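PDB 6HTN: fucose-binding lectin from Kordia periserrulae, which probably binds fucose-containing carbohydrates, here holding methyl alpha-L-fucoside in pockets between the blades of a beta-propeller. Local coordinates for residues 4-18 against 54-68. Residues are numbered along the deposited sequence; the frame is centred on the assembly and turned at random.
Sequences TSWLDGSGQIHLRIY and ATSWLDSSGQIHIRV. Unlike the reference sequence in segment 4-18: Leu7 (reference Val). With MFU (methyl alpha-L-fucopyranoside), chain G; MFU (methyl alpha-L-fucopyranoside), chain H; MFU (methyl alpha-L-fucopyranoside), chain O.
Ser56 OG is held twice: by Thr4 OG1 at 2.8 Å, across the contact, and by a water at the same distance. That water also donates to Ser5 O and, weakly, to Ser56 O, so strands 4-7 and 54-58, running nearly parallel (16°), are bridged by hydroxyls and solvent. Toward the turns from this polar bridge, Trp6 takes over. A chi1 of 66° tucks CG between N and C of its own backbone and turns one indole face to Ile64, whose CG1 sits 3.5 Å from the centroid of the six-membered ring in a CH-pi contact almost on the ring normal. His14 CB backs the other face. Leu58 closes the turn end, its CD2 against Trp6 CD1 and its CD1 against Leu7 O. These are the inner hairpins of two successive four-stranded antiparallel blades of the propeller, packed face to face; the fucoside of chain G lies in the cleft between them, with Glu29, Ala41 and Trp87 completing the site. The bend at chi2 (-72°) in Arg16 brings one guanidinium face over Trp6 CH2 and leaves an edge for this sugar, Arg16 NE bonding to its O4 (2.9 Å) and NH2 to its O5 (2.8 Å); Asp33 forms a salt bridge with the same NH2. From the next blade Ile64 CG2 reaches the sugar's C6 methyl at 3.8 Å. At the end away from the turns, Val68 CG2 rests over the face of Tyr18, 3.7 Å from the ring centroid, while Ala54 CB touches CD2 and the Tyr18 hydroxyl bonds to Glu29.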
loop_
_atom_site.group_PDB
_atom_site.type_symbol
_atom_site.label_atom_id
_atom_site.label_comp_id
_atom_site.label_asym_id
_atom_site.label_seq_id
_atom_site.Cartn_x
_atom_site.Cartn_y
_atom_site.Cartn_z
ATOM N N THR A 4 -4.222 -3.653 20.614
ATOM C CA THR A 4 -5.276 -3.426 21.625
ATOM C C THR A 4 -4.688 -3.760 22.978
ATOM O O THR A 4 -3.654 -4.477 23.037
ATOM C CB THR A 4 -6.568 -4.150 21.291
ATOM O OG1 THR A 4 -7.629 -3.588 22.121
ATOM C CG2 THR A 4 -6.483 -5.644 21.481
ATOM N N SER A 5 -5.242 -3.253 24.055
ATOM C CA SER A 5 -4.665 -3.509 25.392
ATOM C C SER A 5 -5.787 -3.374 26.423
ATOM O O SER A 5 -6.818 -2.691 26.150
ATOM C CB SER A 5 -3.549 -2.599 25.718
ATOM O OG SER A 5 -3.920 -1.233 25.753
ATOM N N TRP A 6 -5.575 -3.974 27.595
ATOM C CA TRP A 6 -6.535 -3.816 28.712
ATOM C C TRP A 6 -5.781 -3.998 30.014
ATOM O O TRP A 6 -4.727 -4.636 30.046
ATOM C CB TRP A 6 -7.714 -4.784 28.623
ATOM C CG TRP A 6 -7.345 -6.228 28.774
ATOM C CD1 TRP A 6 -7.385 -6.973 29.928
ATOM C CD2 TRP A 6 -6.817 -7.101 27.770
ATOM N NE1 TRP A 6 -6.959 -8.258 29.690
ATOM C CE2 TRP A 6 -6.631 -8.376 28.365
ATOM C CE3 TRP A 6 -6.570 -6.962 26.385
ATOM C CZ2 TRP A 6 -6.157 -9.473 27.661
ATOM C CZ3 TRP A 6 -6.173 -8.067 25.684
ATOM C CH2 TRP A 6 -5.921 -9.289 26.310
ATOM N N LEU A 7 -6.330 -3.421 31.073
ATOM C CA LEU A 7 -5.804 -3.592 32.448
ATOM C C LEU A 7 -6.652 -4.607 33.176
ATOM O O LEU A 7 -7.892 -4.565 33.076
ATOM C CB LEU A 7 -5.896 -2.257 33.159
ATOM C CG LEU A 7 -4.847 -1.241 32.781
ATOM C CD1 LEU A 7 -5.279 0.138 33.298
ATOM C CD2 LEU A 7 -3.444 -1.582 33.223
ATOM N N ASP A 8 -6.013 -5.563 33.824
ATOM C CA ASP A 8 -6.771 -6.514 34.670
ATOM C C ASP A 8 -6.997 -5.862 36.045
ATOM O O ASP A 8 -6.539 -4.721 36.291
ATOM C CB ASP A 8 -6.093 -7.882 34.718
ATOM C CG ASP A 8 -4.741 -7.904 35.396
ATOM O OD1 ASP A 8 -4.474 -7.032 36.283
ATOM O OD2 ASP A 8 -3.948 -8.815 35.036
ATOM N N GLY A 9 -7.658 -6.609 36.924
ATOM C CA GLY A 9 -8.031 -6.126 38.269
ATOM C C GLY A 9 -6.831 -5.753 39.124
ATOM O O GLY A 9 -7.005 -4.909 40.052
ATOM N N SER A 10 -5.649 -6.319 38.835
ATOM C CA SER A 10 -4.407 -6.046 39.595
ATOM C C SER A 10 -3.647 -4.851 39.029
ATOM O O SER A 10 -2.609 -4.502 39.602
ATOM C CB SER A 10 -3.547 -7.283 39.620
ATOM O OG SER A 10 -2.848 -7.441 38.378
ATOM N N GLY A 11 -4.113 -4.250 37.916
ATOM C CA GLY A 11 -3.402 -3.123 37.303
ATOM C C GLY A 11 -2.290 -3.581 36.360
ATOM O O GLY A 11 -1.421 -2.756 36.010
ATOM N N GLN A 12 -2.294 -4.852 36.004
ATOM C CA GLN A 12 -1.315 -5.404 35.022
ATOM C C GLN A 12 -1.867 -5.130 33.604
ATOM O O GLN A 12 -2.986 -5.563 33.317
ATOM C CB GLN A 12 -1.098 -6.906 35.234
ATOM C CG GLN A 12 -0.267 -7.583 34.158
ATOM C CD GLN A 12 1.145 -7.069 34.102
ATOM O OE1 GLN A 12 1.895 -7.146 35.080
ATOM N NE2 GLN A 12 1.576 -6.530 32.964
ATOM N N ILE A 13 -1.015 -4.559 32.769
ATOM C CA ILE A 13 -1.344 -4.325 31.326
ATOM C C ILE A 13 -1.232 -5.646 30.550
ATOM O O ILE A 13 -0.297 -6.436 30.770
ATOM C CB ILE A 13 -0.444 -3.237 30.747
ATOM C CG1 ILE A 13 -0.926 -2.814 29.345
ATOM C CG2 ILE A 13 1.021 -3.622 30.725
ATOM C CD1 ILE A 13 -2.349 -2.265 29.338
ATOM N N HIS A 14 -2.145 -5.846 29.623
ATOM C CA HIS A 14 -2.135 -6.931 28.628
ATOM C C HIS A 14 -2.124 -6.281 27.250
ATOM O O HIS A 14 -2.964 -5.395 27.031
ATOM C CB HIS A 14 -3.330 -7.850 28.791
ATOM C CG HIS A 14 -3.365 -8.469 30.160
ATOM N ND1 HIS A 14 -2.850 -9.752 30.380
ATOM C CD2 HIS A 14 -3.772 -7.978 31.366
ATOM C CE1 HIS A 14 -2.984 -10.036 31.696
ATOM N NE2 HIS A 14 -3.512 -8.983 32.320
ATOM N N LEU A 15 -1.194 -6.691 26.394
ATOM C CA LEU A 15 -1.109 -6.142 25.007
ATOM C C LEU A 15 -1.376 -7.264 24.043
ATOM O O LEU A 15 -0.887 -8.411 24.238
ATOM C CB LEU A 15 0.292 -5.562 24.765
ATOM C CG LEU A 15 0.811 -4.510 25.733
ATOM C CD1 LEU A 15 2.268 -4.135 25.394
ATOM C CD2 LEU A 15 -0.043 -3.254 25.706
ATOM N N ARG A 16 -2.091 -6.964 22.968
ATOM C CA ARG A 16 -2.306 -7.920 21.868
ATOM C C ARG A 16 -1.992 -7.177 20.567
ATOM O O ARG A 16 -2.693 -6.166 20.284
ATOM C CB ARG A 16 -3.666 -8.572 21.848
ATOM C CG ARG A 16 -3.987 -9.369 23.106
ATOM C CD ARG A 16 -3.156 -10.668 23.135
ATOM N NE ARG A 16 -3.521 -11.489 24.325
ATOM C CZ ARG A 16 -2.993 -11.387 25.530
ATOM N NH1 ARG A 16 -2.125 -10.479 25.845
ATOM N NH2 ARG A 16 -3.394 -12.227 26.459
ATOM N N ILE A 17 -1.009 -7.638 19.818
ATOM C CA ILE A 17 -0.508 -6.951 18.596
ATOM C C ILE A 17 -0.734 -7.887 17.422
ATOM O O ILE A 17 -0.182 -9.021 17.427
ATOM C CB ILE A 17 0.949 -6.529 18.761
ATOM C CG1 ILE A 17 1.245 -5.801 20.062
ATOM C CG2 ILE A 17 1.420 -5.763 17.536
ATOM C CD1 ILE A 17 0.405 -4.519 20.274
ATOM N N TYR A 18 -1.447 -7.457 16.401
ATOM C CA TYR A 18 -1.855 -8.264 15.249
ATOM C C TYR A 18 -1.161 -7.766 13.986
ATOM O O TYR A 18 -1.160 -6.544 13.718
ATOM C CB TYR A 18 -3.380 -8.227 15.075
ATOM C CG TYR A 18 -4.114 -8.751 16.292
ATOM C CD1 TYR A 18 -4.313 -10.124 16.471
ATOM C CD2 TYR A 18 -4.488 -7.898 17.307
ATOM C CE1 TYR A 18 -4.903 -10.604 17.637
ATOM C CE2 TYR A 18 -5.082 -8.362 18.454
ATOM C CZ TYR A 18 -5.288 -9.719 18.626
ATOM O OH TYR A 18 -5.782 -10.184 19.841
ATOM N N ALA A 54 -7.890 -3.818 15.448
ATOM C CA ALA A 54 -8.350 -4.577 16.616
ATOM C C ALA A 54 -9.044 -3.663 17.613
ATOM O O ALA A 54 -8.590 -2.506 17.813
ATOM C CB ALA A 54 -7.162 -5.275 17.231
ATOM N N THR A 55 -9.972 -4.255 18.344
ATOM C CA THR A 55 -10.620 -3.579 19.490
ATOM C C THR A 55 -10.877 -4.664 20.543
ATOM O O THR A 55 -10.949 -5.855 20.196
ATOM C CB THR A 55 -11.884 -2.825 19.030
ATOM O OG1 THR A 55 -12.243 -1.974 20.145
ATOM C CG2 THR A 55 -12.992 -3.720 18.572
ATOM N N SER A 56 -11.060 -4.260 21.788
ATOM C CA SER A 56 -11.341 -5.235 22.862
ATOM C C SER A 56 -12.128 -4.553 23.957
ATOM O O SER A 56 -12.112 -3.319 24.048
ATOM C CB SER A 56 -10.045 -5.810 23.385
ATOM O OG SER A 56 -9.226 -4.839 23.978
ATOM N N TRP A 57 -12.798 -5.349 24.773
ATOM C CA TRP A 57 -13.530 -4.794 25.944
ATOM C C TRP A 57 -13.544 -5.866 27.035
ATOM O O TRP A 57 -13.560 -7.055 26.726
ATOM C CB TRP A 57 -14.939 -4.396 25.555
ATOM C CG TRP A 57 -15.848 -5.498 25.128
ATOM C CD1 TRP A 57 -16.747 -6.177 25.902
ATOM C CD2 TRP A 57 -15.965 -6.059 23.825
ATOM N NE1 TRP A 57 -17.440 -7.073 25.171
ATOM C CE2 TRP A 57 -16.991 -7.035 23.866
ATOM C CE3 TRP A 57 -15.351 -5.807 22.596
ATOM C CZ2 TRP A 57 -17.376 -7.781 22.769
ATOM C CZ3 TRP A 57 -15.772 -6.531 21.506
ATOM C CH2 TRP A 57 -16.760 -7.507 21.577
ATOM N N LEU A 58 -13.686 -5.388 28.264
ATOM C CA LEU A 58 -13.837 -6.271 29.453
ATOM C C LEU A 58 -15.294 -6.343 29.839
ATOM O O LEU A 58 -15.911 -5.245 29.975
ATOM C CB LEU A 58 -13.042 -5.674 30.599
ATOM C CG LEU A 58 -11.540 -5.898 30.550
ATOM C CD1 LEU A 58 -10.846 -4.980 31.541
ATOM C CD2 LEU A 58 -11.226 -7.399 30.781
ATOM N N ASP A 59 -15.828 -7.546 30.019
ATOM C CA ASP A 59 -17.218 -7.667 30.539
ATOM C C ASP A 59 -17.181 -7.542 32.067
ATOM O O ASP A 59 -16.097 -7.400 32.657
ATOM C CB ASP A 59 -17.919 -8.884 29.981
ATOM C CG ASP A 59 -17.396 -10.209 30.481
ATOM O OD1 ASP A 59 -16.807 -10.251 31.621
ATOM O OD2 ASP A 59 -17.579 -11.186 29.745
ATOM N N SER A 60 -18.361 -7.549 32.678
ATOM C CA SER A 60 -18.490 -7.280 34.145
ATOM C C SER A 60 -17.833 -8.408 34.945
ATOM O O SER A 60 -17.493 -8.160 36.114
ATOM C CB SER A 60 -19.934 -7.075 34.530
ATOM O OG SER A 60 -20.656 -8.244 34.214
ATOM N N SER A 61 -17.615 -9.581 34.362
ATOM C CA SER A 61 -16.892 -10.694 35.044
ATOM C C SER A 61 -15.376 -10.565 34.901
ATOM O O SER A 61 -14.670 -11.446 35.410
ATOM C CB SER A 61 -17.371 -12.027 34.537
ATOM O OG SER A 61 -16.771 -12.352 33.281
ATOM N N GLY A 62 -14.872 -9.566 34.158
ATOM C CA GLY A 62 -13.420 -9.431 33.930
ATOM C C GLY A 62 -12.919 -10.280 32.742
ATOM O O GLY A 62 -11.732 -10.446 32.641
ATOM N N GLN A 63 -13.803 -10.803 31.925
ATOM C CA GLN A 63 -13.416 -11.604 30.735
ATOM C C GLN A 63 -13.148 -10.643 29.574
ATOM O O GLN A 63 -14.047 -9.839 29.263
ATOM C CB GLN A 63 -14.483 -12.607 30.353
ATOM C CG GLN A 63 -14.197 -13.343 29.041
ATOM C CD GLN A 63 -12.940 -14.178 29.062
ATOM O OE1 GLN A 63 -12.749 -15.048 29.927
ATOM N NE2 GLN A 63 -12.019 -13.922 28.128
ATOM N N ILE A 64 -11.977 -10.746 28.978
ATOM C CA ILE A 64 -11.641 -9.930 27.766
ATOM C C ILE A 64 -12.361 -10.500 26.574
ATOM O O ILE A 64 -12.434 -11.745 26.355
ATOM C CB ILE A 64 -10.130 -9.818 27.589
ATOM C CG1 ILE A 64 -9.757 -8.766 26.539
ATOM C CG2 ILE A 64 -9.528 -11.157 27.199
ATOM C CD1 ILE A 64 -10.096 -7.352 26.963
ATOM N N HIS A 65 -12.848 -9.610 25.697
ATOM C CA HIS A 65 -13.411 -9.955 24.389
ATOM C C HIS A 65 -12.589 -9.175 23.362
ATOM O O HIS A 65 -12.296 -7.984 23.631
ATOM C CB HIS A 65 -14.877 -9.537 24.263
ATOM C CG HIS A 65 -15.731 -10.209 25.287
ATOM N ND1 HIS A 65 -16.558 -11.247 24.923
ATOM C CD2 HIS A 65 -15.873 -9.987 26.614
ATOM C CE1 HIS A 65 -17.190 -11.676 26.052
ATOM N NE2 HIS A 65 -16.760 -10.948 27.086
ATOM N N ILE A 66 -12.202 -9.836 22.281
ATOM C CA ILE A 66 -11.352 -9.171 21.263
ATOM C C ILE A 66 -12.015 -9.364 19.912
ATOM O O ILE A 66 -12.568 -10.415 19.601
ATOM C CB ILE A 66 -9.922 -9.745 21.261
ATOM C CG1 ILE A 66 -9.278 -9.728 22.634
ATOM C CG2 ILE A 66 -9.070 -9.027 20.223
ATOM C CD1 ILE A 66 -7.950 -10.466 22.732
ATOM N N ARG A 67 -11.963 -8.317 19.077
ATOM C CA ARG A 67 -12.420 -8.406 17.696
ATOM C C ARG A 67 -11.319 -7.844 16.799
ATOM O O ARG A 67 -10.797 -6.762 17.074
ATOM C CB ARG A 67 -13.728 -7.626 17.510
ATOM C CG ARG A 67 -14.907 -8.150 18.321
ATOM C CD ARG A 67 -15.375 -9.481 17.817
ATOM N NE ARG A 67 -16.559 -9.990 18.551
ATOM C CZ ARG A 67 -16.496 -10.668 19.682
ATOM N NH1 ARG A 67 -15.348 -10.933 20.293
ATOM N NH2 ARG A 67 -17.641 -11.077 20.218
ATOM N N VAL A 68 -10.987 -8.604 15.769
ATOM C CA VAL A 68 -9.902 -8.272 14.816
ATOM C C VAL A 68 -10.524 -8.268 13.428
ATOM O O VAL A 68 -11.298 -9.167 13.086
ATOM C CB VAL A 68 -8.778 -9.347 14.929
ATOM C CG1 VAL A 68 -7.700 -9.160 13.946
ATOM C CG2 VAL A 68 -8.202 -9.373 16.304
HETATM C C1 MFU G . -4.190 -15.614 25.149
HETATM C C2 MFU G . -4.137 -15.689 23.621
HETATM C C3 MFU G . -5.459 -15.687 22.929
HETATM C C4 MFU G . -6.191 -14.409 23.309
HETATM C C5 MFU G . -6.225 -14.482 24.846
HETATM C C6 MFU G . -6.873 -13.176 25.404
HETATM O O1 MFU G . -4.921 -16.757 25.427
HETATM O O2 MFU G . -3.537 -16.983 23.247
HETATM O O3 MFU G . -5.383 -15.723 21.485
HETATM O O4 MFU G . -5.416 -13.231 22.983
HETATM O O5 MFU G . -4.923 -14.386 25.437
HETATM C CM MFU G . -5.055 -16.912 26.867
HETATM C C1 MFU H . -20.477 -11.791 17.696
HETATM C C2 MFU H . -20.057 -11.485 16.259
HETATM C C3 MFU H . -20.603 -10.109 15.890
HETATM C C4 MFU H . -20.052 -9.089 16.835
HETATM C C5 MFU H . -20.515 -9.468 18.269
HETATM C C6 MFU H . -19.985 -8.487 19.286
HETATM O O1 MFU H . -21.908 -11.926 17.652
HETATM O O2 MFU H . -20.604 -12.511 15.427
HETATM O O3 MFU H . -20.282 -9.844 14.520
HETATM O O4 MFU H . -18.631 -9.051 16.862
HETATM O O5 MFU H . -19.955 -10.809 18.571
HETATM C CM MFU H . -22.350 -12.141 19.005
HETATM C C1 MFU O . 8.137 -2.416 28.005
HETATM C C2 MFU O . 8.343 -2.894 26.568
HETATM C C3 MFU O . 7.520 -4.096 26.321
HETATM C C4 MFU O . 6.053 -3.935 26.570
HETATM C C5 MFU O . 5.936 -3.530 28.073
HETATM C C6 MFU O . 4.496 -3.273 28.400
HETATM O O1 MFU O . 8.656 -3.468 28.800
HETATM O O2 MFU O . 9.751 -3.193 26.451
HETATM O O3 MFU O . 7.771 -4.567 24.951
HETATM O O4 MFU O . 5.544 -2.868 25.774
HETATM O O5 MFU O . 6.722 -2.373 28.258
HETATM C CM MFU O . 8.412 -3.212 30.237
HETATM O O HOH W 1 -9.616 -2.946 25.982
#